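Local structure of cutinase-like protein (Cryptococcus sp., 2CZQ) at residues A1-L11 and I34-Y44; N116-T124 and T135-Q146. The protein probably hydrolyses carboxylic ester bonds as a cutinase-like enzyme of the alpha/beta hydrolase fold. All coordinates share one frame; numbering follows the deposited sequence.

How the contacts relate
Contact 1 and contact 2 lie on opposite sides of the chain's centre, their centres about 30 Å apart and their nearest atoms about 17 Å apart, and both are only partly buried. Contact 1 belongs to the regular part of the fold: it joins strand 9-14 to the helix 28-37 and edge strand 41-45 that follow it, so backbone bonds between parallel strands and an apolar seam between sheet and helix dominate. Contact 2 is formed almost wholly by loops beyond strand 108-114, with only the short helix 143-146 as regular structure. There, side chains of Asp, His and Asn take over much of the bonding, alongside scattered backbone bonds.

Contact 1: A1-L11 and I34-Y44; sequences ATSSACPQYVL and ITAALSGGTIY
One face of the Tyr-9 ring rests on Gly-41, whose CA stands 3.5 Å from the ring centroid in a CH-pi contact. At the ring's edge, in its plane, lie Leu-38 O and Leu-11 CG, while Ile-34 CG2 approaches CE2 obliquely. This packing lies within a beta-alpha-beta unit of the alpha/beta hydrolase fold, in which strand 9-14 pairs in parallel with edge strand 41-45 after the crossover through helix 28-37. A chi1 of 66° places CG of Tyr-9 between the backbone N and the carbonyl carbon, and the ring lies over Gly-41 CA with its hydroxyl at Leu-38. That hydroxyl donates to Leu-38 O (OH to O 2.7 Å), which ties the ring to the turn leaving the helix.

Hydrogen bonds join the strands and the residue before the second: Tyr-9 N to Gly-40 O, Thr-42 N to Tyr-9 O, Leu-11 N to Thr-42 O and Tyr-44 N to Leu-11 O. On the Tyr-9 face, Leu-11 CD1 meets Ile-34 CG2 at 3.9 Å, an apolar contact between sheet and helix; Leu-11 also touches Ile-80 of the next strand. On the other face, Val-10 CG1 lies alongside Tyr-44 CB.

Farther out, the N-terminal residues fold back on the turn: Ala-1 N donates to Ala-37 O and Ser-39 N to Ala-1 O, while Cys-6 is disulfide-bonded to Cys-78. A water accepts from Ser-3 N and donates to both Cys-6 O and Ser-39 O, all three bonds measuring 2.8 Å from the water oxygen to the protein atom.

Contact 2: N116-T124 and T135-Q146; sequences NPDHKSGLT and TRNVNGLSVAYQ
Two first torsions bring Gln-146 and His-119 to their partners: CG of Gln-146 is anti to the backbone N (chi1 -166°), and its extended chain carries the amide from helix 143-146 to Asp-118; His-119 CG is likewise anti to its N (chi1 -173°), swinging the ring toward 135-138. Gln-146 NE2 donates to the syn lone pair of Asp-118 OD1 at 2.6 Å, a short, bent bond with the oxygen out of the amide plane; the side chains cross at about a right angle, amide and carboxylate planes 72° apart. His-119 NE2 sits nearly in line with the C=O of Thr-135, 2.9 Å from its O, but the bond is bent at the hydrogen, the oxygen lying tilted from the ring plane.

Asn-139 OD1 accepts from Ser-121 N, which comes from above its carbonyl plane. Gly-122 N donates to Arg-136 O in a nearly straight bond of 2.9 Å. The Arg-136 guanidinium lays one face against Thr-124 O, and its NE is hydrogen-bonded to Asn-126 O.

Backbone bonds run from Gly-140 N to His-119 O and from Ser-142 N to Pro-117 O. The Pro-117 side chain lies near, without touching, a probable Ser-85, His-180, Asp-165 triad. Asp-118 N donates to Asn-116 OD1, an Asx turn within the type I beta turn 116-119 that follows strand 108-114 of the alpha/beta hydrolase sheet.

Contact 1: A1-L11 and I34-Y44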
loop_
_atom_site.group_PDB
_atom_site.type_symbol
_atom_site.label_atom_id
_atom_site.label_comp_id
_atom_site.label_asym_id
_atom_site.label_seq_id
_atom_site.Cartn_x
_atom_site.Cartn_y
_atom_site.Cartn_z
ATOM N N ALA A 1 21.283 -1.794 8.374
ATOM C CA ALA A 1 21.138 -2.974 9.272
ATOM C C ALA A 1 20.515 -4.136 8.518
ATOM O O ALA A 1 19.756 -3.935 7.567
ATOM C CB ALA A 1 20.284 -2.613 10.476
ATOM N N THR A 2 20.836 -5.352 8.942
ATOM C CA THR A 2 20.188 -6.537 8.408
ATOM C C THR A 2 19.111 -6.962 9.387
ATOM O O THR A 2 19.369 -7.096 10.586
ATOM C CB THR A 2 21.216 -7.667 8.206
ATOM O OG1 THR A 2 22.196 -7.254 7.246
ATOM C CG2 THR A 2 20.570 -8.885 7.557
ATOM N N SER A 3 17.899 -7.151 8.878
ATOM C CA SER A 3 16.836 -7.736 9.673
ATOM C C SER A 3 16.978 -9.250 9.638
ATOM O O SER A 3 17.009 -9.848 8.560
ATOM C CB SER A 3 15.470 -7.343 9.124
ATOM O OG SER A 3 14.473 -8.153 9.716
ATOM N N SER A 4 17.055 -9.870 10.811
ATOM C CA SER A 4 17.087 -11.329 10.880
ATOM C C SER A 4 15.792 -11.940 10.349
ATOM O O SER A 4 15.810 -13.000 9.728
ATOM C CB SER A 4 17.372 -11.822 12.304
ATOM O OG SER A 4 16.604 -11.118 13.255
ATOM N N ALA A 5 14.673 -11.260 10.584
ATOM C CA ALA A 5 13.383 -11.720 10.086
ATOM C C ALA A 5 13.322 -11.651 8.563
ATOM O O ALA A 5 12.734 -12.526 7.924
ATOM C CB ALA A 5 12.263 -10.902 10.694
ATOM N N CYS A 6 13.944 -10.617 7.995
ATOM C CA CYS A 6 13.833 -10.328 6.568
ATOM C C CYS A 6 15.160 -9.874 5.960
ATOM O O CYS A 6 15.309 -8.695 5.631
ATOM C CB CYS A 6 12.770 -9.247 6.341
ATOM S SG CYS A 6 11.106 -9.759 6.805
ATOM N N PRO A 7 16.126 -10.786 5.797
ATOM C CA PRO A 7 17.402 -10.426 5.165
ATOM C C PRO A 7 17.265 -9.967 3.708
ATOM O O PRO A 7 18.138 -9.252 3.220
ATOM C CB PRO A 7 18.218 -11.724 5.254
ATOM C CG PRO A 7 17.585 -12.508 6.348
ATOM C CD PRO A 7 16.130 -12.189 6.260
ATOM N N GLN A 8 16.199 -10.391 3.033
ATOM C CA GLN A 8 15.865 -9.920 1.700
ATOM C C GLN A 8 14.400 -9.530 1.697
ATOM O O GLN A 8 13.551 -10.257 2.226
ATOM C CB GLN A 8 16.115 -10.997 0.649
ATOM C CG GLN A 8 15.869 -10.517 -0.769
ATOM C CD GLN A 8 16.185 -11.582 -1.788
ATOM O OE1 GLN A 8 15.677 -12.701 -1.709
ATOM N NE2 GLN A 8 17.027 -11.245 -2.751
ATOM N N TYR A 9 14.101 -8.384 1.102
ATOM C CA TYR A 9 12.717 -7.947 1.016
ATOM C C TYR A 9 12.481 -7.118 -0.233
ATOM O O TYR A 9 13.413 -6.564 -0.818
ATOM C CB TYR A 9 12.305 -7.168 2.278
ATOM C CG TYR A 9 13.032 -5.858 2.429
ATOM C CD1 TYR A 9 14.257 -5.795 3.090
ATOM C CD2 TYR A 9 12.511 -4.686 1.888
ATOM C CE1 TYR A 9 14.941 -4.598 3.216
ATOM C CE2 TYR A 9 13.178 -3.483 2.007
ATOM C CZ TYR A 9 14.393 -3.442 2.667
ATOM O OH TYR A 9 15.050 -2.242 2.759
ATOM N N VAL A 10 11.216 -7.041 -0.628
ATOM C CA VAL A 10 10.808 -6.263 -1.783
ATOM C C VAL A 10 9.674 -5.338 -1.367
ATOM O O VAL A 10 8.706 -5.769 -0.727
ATOM C CB VAL A 10 10.342 -7.157 -2.951
ATOM C CG1 VAL A 10 10.133 -6.330 -4.207
ATOM C CG2 VAL A 10 11.341 -8.269 -3.217
ATOM N N LEU A 11 9.823 -4.071 -1.737
ATOM C CA LEU A 11 8.778 -3.070 -1.588
ATOM C C LEU A 11 8.072 -3.002 -2.933
ATOM O O LEU A 11 8.583 -2.413 -3.886
ATOM C CB LEU A 11 9.386 -1.717 -1.197
ATOM C CG LEU A 11 10.342 -1.741 0.004
ATOM C CD1 LEU A 11 10.984 -0.380 0.216
ATOM C CD2 LEU A 11 9.635 -2.198 1.277
ATOM N N ILE A 34 13.483 3.412 3.880
ATOM C CA ILE A 34 13.423 1.995 4.235
ATOM C C ILE A 34 14.667 1.278 3.725
ATOM O O ILE A 34 15.318 0.550 4.475
ATOM C CB ILE A 34 12.150 1.325 3.670
ATOM C CG1 ILE A 34 10.880 1.927 4.278
ATOM C CG2 ILE A 34 12.188 -0.188 3.893
ATOM C CD1 ILE A 34 9.666 1.801 3.371
ATOM N N THR A 35 14.992 1.484 2.449
ATOM C CA THR A 35 16.136 0.794 1.859
ATOM C C THR A 35 17.463 1.261 2.443
ATOM O O THR A 35 18.418 0.495 2.463
ATOM C CB THR A 35 16.159 0.876 0.321
ATOM O OG1 THR A 35 16.139 2.246 -0.110
ATOM C CG2 THR A 35 14.914 0.207 -0.282
ATOM N N ALA A 36 17.525 2.503 2.920
ATOM C CA ALA A 36 18.719 2.980 3.614
ATOM C C ALA A 36 18.833 2.387 5.016
ATOM O O ALA A 36 19.943 2.201 5.524
ATOM C CB ALA A 36 18.743 4.504 3.679
ATOM N N ALA A 37 17.694 2.085 5.632
ATOM C CA ALA A 37 17.669 1.556 6.995
ATOM C C ALA A 37 17.971 0.062 7.053
ATOM O O ALA A 37 18.649 -0.405 7.973
ATOM C CB ALA A 37 16.329 1.848 7.655
ATOM N N LEU A 38 17.458 -0.679 6.076
ATOM C CA LEU A 38 17.567 -2.132 6.054
ATOM C C LEU A 38 18.155 -2.615 4.748
ATOM O O LEU A 38 17.633 -2.326 3.673
ATOM C CB LEU A 38 16.201 -2.789 6.260
ATOM C CG LEU A 38 15.542 -2.679 7.632
ATOM C CD1 LEU A 38 14.191 -3.371 7.589
ATOM C CD2 LEU A 38 16.420 -3.265 8.739
ATOM N N SER A 39 19.244 -3.364 4.853
ATOM C CA SER A 39 19.875 -3.968 3.690
ATOM C C SER A 39 19.014 -5.082 3.094
ATOM O O SER A 39 18.119 -5.626 3.751
ATOM C CB SER A 39 21.247 -4.523 4.071
ATOM O OG SER A 39 21.111 -5.540 5.045
ATOM N N GLY A 40 19.307 -5.420 1.843
ATOM C CA GLY A 40 18.649 -6.525 1.172
ATOM C C GLY A 40 17.325 -6.172 0.527
ATOM O O GLY A 40 16.564 -7.067 0.149
ATOM N N GLY A 41 17.063 -4.877 0.385
ATOM C CA GLY A 41 15.817 -4.415 -0.184
ATOM C C GLY A 41 15.903 -4.003 -1.636
ATOM O O GLY A 41 16.918 -3.476 -2.098
ATOM N N THR A 42 14.812 -4.237 -2.357
ATOM C CA THR A 42 14.618 -3.662 -3.681
ATOM C C THR A 42 13.211 -3.094 -3.762
ATOM O O THR A 42 12.325 -3.456 -2.973
ATOM C CB THR A 42 14.819 -4.691 -4.816
ATOM O OG1 THR A 42 13.965 -5.816 -4.586
ATOM C CG2 THR A 42 16.260 -5.243 -4.856
ATOM N N ILE A 43 13.029 -2.207 -4.731
ATOM C CA ILE A 43 11.760 -1.544 -4.980
ATOM C C ILE A 43 11.245 -2.034 -6.330
ATOM O O ILE A 43 11.882 -1.804 -7.363
ATOM C CB ILE A 43 11.953 -0.010 -4.994
ATOM C CG1 ILE A 43 12.488 0.489 -3.644
ATOM C CG2 ILE A 43 10.640 0.684 -5.358
ATOM C CD1 ILE A 43 13.073 1.887 -3.690
ATOM N N TYR A 44 10.105 -2.722 -6.314
ATOM C CA TYR A 44 9.496 -3.239 -7.529
ATOM C C TYR A 44 8.275 -2.410 -7.875
ATOM O O TYR A 44 7.354 -2.291 -7.062
ATOM C CB TYR A 44 9.087 -4.714 -7.388
ATOM C CG TYR A 44 8.442 -5.211 -8.657
ATOM C CD1 TYR A 44 9.215 -5.451 -9.788
ATOM C CD2 TYR A 44 7.060 -5.381 -8.756
ATOM C CE1 TYR A 44 8.644 -5.866 -10.968
ATOM C CE2 TYR A 44 6.473 -5.799 -9.938
ATOM C CZ TYR A 44 7.276 -6.043 -11.044
ATOM O OH TYR A 44 6.750 -6.462 -12.240
HETATM O O HOH W 1 17.311 -6.782 6.118
HETATM O O HOH W 2 14.997 -7.665 -2.841
#

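Contact 2: N116-T124 and T135-Q146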
loop_
_atom_site.group_PDB
_atom_site.type_symbol
_atom_site.label_atom_id
_atom_site.label_comp_id
_atom_site.label_asym_id
_atom_site.label_seq_id
_atom_site.Cartn_x
_atom_site.Cartn_y
_atom_site.Cartn_z
ATOM N N ASN A 116 -6.893 5.515 -0.864
ATOM C CA ASN A 116 -7.489 4.255 -1.295
ATOM C C ASN A 116 -8.944 4.399 -1.737
ATOM O O ASN A 116 -9.801 4.690 -0.907
ATOM C CB ASN A 116 -7.407 3.279 -0.118
ATOM C CG ASN A 116 -7.938 1.908 -0.443
ATOM O OD1 ASN A 116 -8.134 1.545 -1.608
ATOM N ND2 ASN A 116 -8.170 1.118 0.603
ATOM N N PRO A 117 -9.260 4.161 -3.014
ATOM C CA PRO A 117 -10.662 4.197 -3.451
ATOM C C PRO A 117 -11.517 3.165 -2.712
ATOM O O PRO A 117 -12.731 3.337 -2.617
ATOM C CB PRO A 117 -10.578 3.834 -4.937
ATOM C CG PRO A 117 -9.173 4.153 -5.341
ATOM C CD PRO A 117 -8.354 3.831 -4.131
ATOM N N ASP A 118 -10.881 2.113 -2.198
ATOM C CA ASP A 118 -11.584 1.035 -1.507
ATOM C C ASP A 118 -11.601 1.213 0.008
ATOM O O ASP A 118 -11.866 0.264 0.745
ATOM C CB ASP A 118 -10.953 -0.311 -1.854
ATOM C CG ASP A 118 -11.026 -0.625 -3.316
ATOM O OD1 ASP A 118 -11.865 0.000 -4.018
ATOM O OD2 ASP A 118 -10.281 -1.488 -3.825
ATOM N N HIS A 119 -11.319 2.424 0.471
ATOM C CA HIS A 119 -11.310 2.726 1.894
ATOM C C HIS A 119 -12.667 2.366 2.509
ATOM O O HIS A 119 -13.712 2.726 1.971
ATOM C CB HIS A 119 -10.967 4.204 2.053
ATOM C CG HIS A 119 -10.766 4.643 3.461
ATOM N ND1 HIS A 119 -9.530 4.829 4.042
ATOM C CD2 HIS A 119 -11.677 4.969 4.404
ATOM C CE1 HIS A 119 -9.700 5.252 5.286
ATOM N NE2 HIS A 119 -10.992 5.342 5.527
ATOM N N LYS A 120 -12.637 1.642 3.626
ATOM C CA LYS A 120 -13.856 1.137 4.248
ATOM C C LYS A 120 -14.019 1.684 5.653
ATOM O O LYS A 120 -13.152 1.492 6.502
ATOM C CB LYS A 120 -13.851 -0.392 4.293
ATOM C CG LYS A 120 -15.037 -0.967 5.070
ATOM C CD LYS A 120 -15.049 -2.481 5.096
ATOM C CE LYS A 120 -15.973 -3.019 6.174
ATOM N NZ LYS A 120 -17.401 -2.757 5.861
ATOM N N SER A 121 -15.154 2.333 5.888
ATOM C CA SER A 121 -15.439 2.952 7.167
ATOM C C SER A 121 -15.317 1.963 8.315
ATOM O O SER A 121 -15.890 0.871 8.273
ATOM C CB SER A 121 -16.843 3.547 7.145
ATOM O OG SER A 121 -17.117 4.193 8.373
ATOM N N GLY A 122 -14.559 2.357 9.333
ATOM C CA GLY A 122 -14.487 1.609 10.574
ATOM C C GLY A 122 -13.326 0.643 10.717
ATOM O O GLY A 122 -13.081 0.165 11.817
ATOM N N LEU A 123 -12.604 0.335 9.644
ATOM C CA LEU A 123 -11.488 -0.600 9.785
ATOM C C LEU A 123 -10.383 0.022 10.622
ATOM O O LEU A 123 -10.034 1.188 10.427
ATOM C CB LEU A 123 -10.944 -1.024 8.426
ATOM C CG LEU A 123 -11.884 -1.798 7.503
ATOM C CD1 LEU A 123 -11.118 -2.274 6.283
ATOM C CD2 LEU A 123 -12.548 -2.973 8.217
ATOM N N THR A 124 -9.821 -0.750 11.548
ATOM C CA THR A 124 -8.829 -0.186 12.462
ATOM C C THR A 124 -7.433 -0.033 11.857
ATOM O O THR A 124 -6.539 0.489 12.517
ATOM C CB THR A 124 -8.765 -0.956 13.779
ATOM O OG1 THR A 124 -8.596 -2.348 13.504
ATOM C CG2 THR A 124 -10.097 -0.850 14.527
ATOM N N THR A 135 -10.187 10.129 9.725
ATOM C CA THR A 135 -10.759 9.507 8.533
ATOM C C THR A 135 -11.004 8.017 8.721
ATOM O O THR A 135 -11.131 7.280 7.742
ATOM C CB THR A 135 -9.866 9.717 7.308
ATOM O OG1 THR A 135 -8.560 9.201 7.596
ATOM C CG2 THR A 135 -9.680 11.200 7.006
ATOM N N ARG A 136 -11.089 7.554 9.964
ATOM C CA ARG A 136 -11.343 6.137 10.162
ATOM C C ARG A 136 -12.723 5.724 9.657
ATOM O O ARG A 136 -12.875 4.651 9.070
ATOM C CB ARG A 136 -11.168 5.725 11.620
ATOM C CG ARG A 136 -11.409 4.236 11.836
ATOM C CD ARG A 136 -10.717 3.657 13.033
ATOM N NE ARG A 136 -9.266 3.751 12.911
ATOM C CZ ARG A 136 -8.420 3.402 13.870
ATOM N NH1 ARG A 136 -8.875 2.920 15.024
ATOM N NH2 ARG A 136 -7.115 3.534 13.678
ATOM N N ASN A 137 -13.717 6.578 9.885
ATOM C CA ASN A 137 -15.113 6.226 9.637
ATOM C C ASN A 137 -15.690 6.905 8.414
ATOM O O ASN A 137 -16.753 7.535 8.460
ATOM C CB ASN A 137 -15.946 6.481 10.882
ATOM C CG ASN A 137 -15.334 5.837 12.091
ATOM O OD1 ASN A 137 -15.086 4.631 12.088
ATOM N ND2 ASN A 137 -15.031 6.633 13.106
ATOM N N VAL A 138 -14.964 6.756 7.313
ATOM C CA VAL A 138 -15.386 7.253 6.012
ATOM C C VAL A 138 -15.136 6.177 4.962
ATOM O O VAL A 138 -14.290 5.297 5.144
ATOM C CB VAL A 138 -14.666 8.580 5.619
ATOM C CG1 VAL A 138 -14.870 9.647 6.687
ATOM C CG2 VAL A 138 -13.172 8.365 5.351
ATOM N N ASN A 139 -15.883 6.266 3.870
ATOM C CA ASN A 139 -15.768 5.339 2.761
ATOM C C ASN A 139 -15.178 5.998 1.533
ATOM O O ASN A 139 -15.405 7.184 1.285
ATOM C CB ASN A 139 -17.148 4.805 2.401
ATOM C CG ASN A 139 -17.690 3.859 3.439
ATOM O OD1 ASN A 139 -17.031 2.888 3.806
ATOM N ND2 ASN A 139 -18.894 4.139 3.929
ATOM N N GLY A 140 -14.448 5.208 0.752
ATOM C CA GLY A 140 -13.934 5.664 -0.522
ATOM C C GLY A 140 -14.957 5.541 -1.635
ATOM O O GLY A 140 -16.054 4.993 -1.461
ATOM N N LEU A 141 -14.586 6.055 -2.801
ATOM C CA LEU A 141 -15.478 6.094 -3.952
ATOM C C LEU A 141 -15.865 4.722 -4.488
ATOM O O LEU A 141 -16.936 4.577 -5.085
ATOM C CB LEU A 141 -14.827 6.890 -5.080
ATOM C CG LEU A 141 -14.696 8.394 -4.856
ATOM C CD1 LEU A 141 -13.712 8.989 -5.835
ATOM C CD2 LEU A 141 -16.054 9.086 -4.981
ATOM N N SER A 142 -15.005 3.727 -4.277
ATOM C CA SER A 142 -15.142 2.442 -4.956
ATOM C C SER A 142 -15.474 1.266 -4.051
ATOM O O SER A 142 -15.729 0.172 -4.548
ATOM C CB SER A 142 -13.866 2.109 -5.732
ATOM O OG SER A 142 -13.581 3.087 -6.712
ATOM N N VAL A 143 -15.447 1.465 -2.738
ATOM C CA VAL A 143 -15.574 0.348 -1.811
ATOM C C VAL A 143 -16.882 -0.430 -2.000
ATOM O O VAL A 143 -16.896 -1.650 -1.848
ATOM C CB VAL A 143 -15.362 0.791 -0.337
ATOM C CG1 VAL A 143 -16.472 1.734 0.148
ATOM C CG2 VAL A 143 -15.222 -0.419 0.577
ATOM N N ALA A 144 -17.967 0.262 -2.346
ATOM C CA ALA A 144 -19.265 -0.396 -2.472
ATOM C C ALA A 144 -19.261 -1.522 -3.501
ATOM O O ALA A 144 -19.881 -2.562 -3.273
ATOM C CB ALA A 144 -20.363 0.617 -2.778
ATOM N N TYR A 145 -18.560 -1.333 -4.617
ATOM C CA TYR A 145 -18.516 -2.382 -5.631
ATOM C C TYR A 145 -17.237 -3.203 -5.623
ATOM O O TYR A 145 -17.276 -4.381 -5.954
ATOM C CB TYR A 145 -18.794 -1.845 -7.039
ATOM C CG TYR A 145 -17.806 -0.818 -7.511
ATOM C CD1 TYR A 145 -16.615 -1.191 -8.124
ATOM C CD2 TYR A 145 -18.061 0.535 -7.342
ATOM C CE1 TYR A 145 -15.695 -0.239 -8.551
ATOM C CE2 TYR A 145 -17.161 1.491 -7.771
ATOM C CZ TYR A 145 -15.974 1.098 -8.366
ATOM O OH TYR A 145 -15.098 2.072 -8.780
ATOM N N GLN A 146 -16.111 -2.590 -5.266
ATOM C CA GLN A 146 -14.816 -3.257 -5.373
ATOM C C GLN A 146 -14.434 -4.005 -4.096
ATOM O O GLN A 146 -13.564 -4.882 -4.118
ATOM C CB GLN A 146 -13.752 -2.228 -5.753
ATOM C CG GLN A 146 -12.414 -2.784 -6.218
ATOM C CD GLN A 146 -11.602 -1.755 -6.980
ATOM O OE1 GLN A 146 -10.901 -2.091 -7.941
ATOM N NE2 GLN A 146 -11.696 -0.503 -6.568
#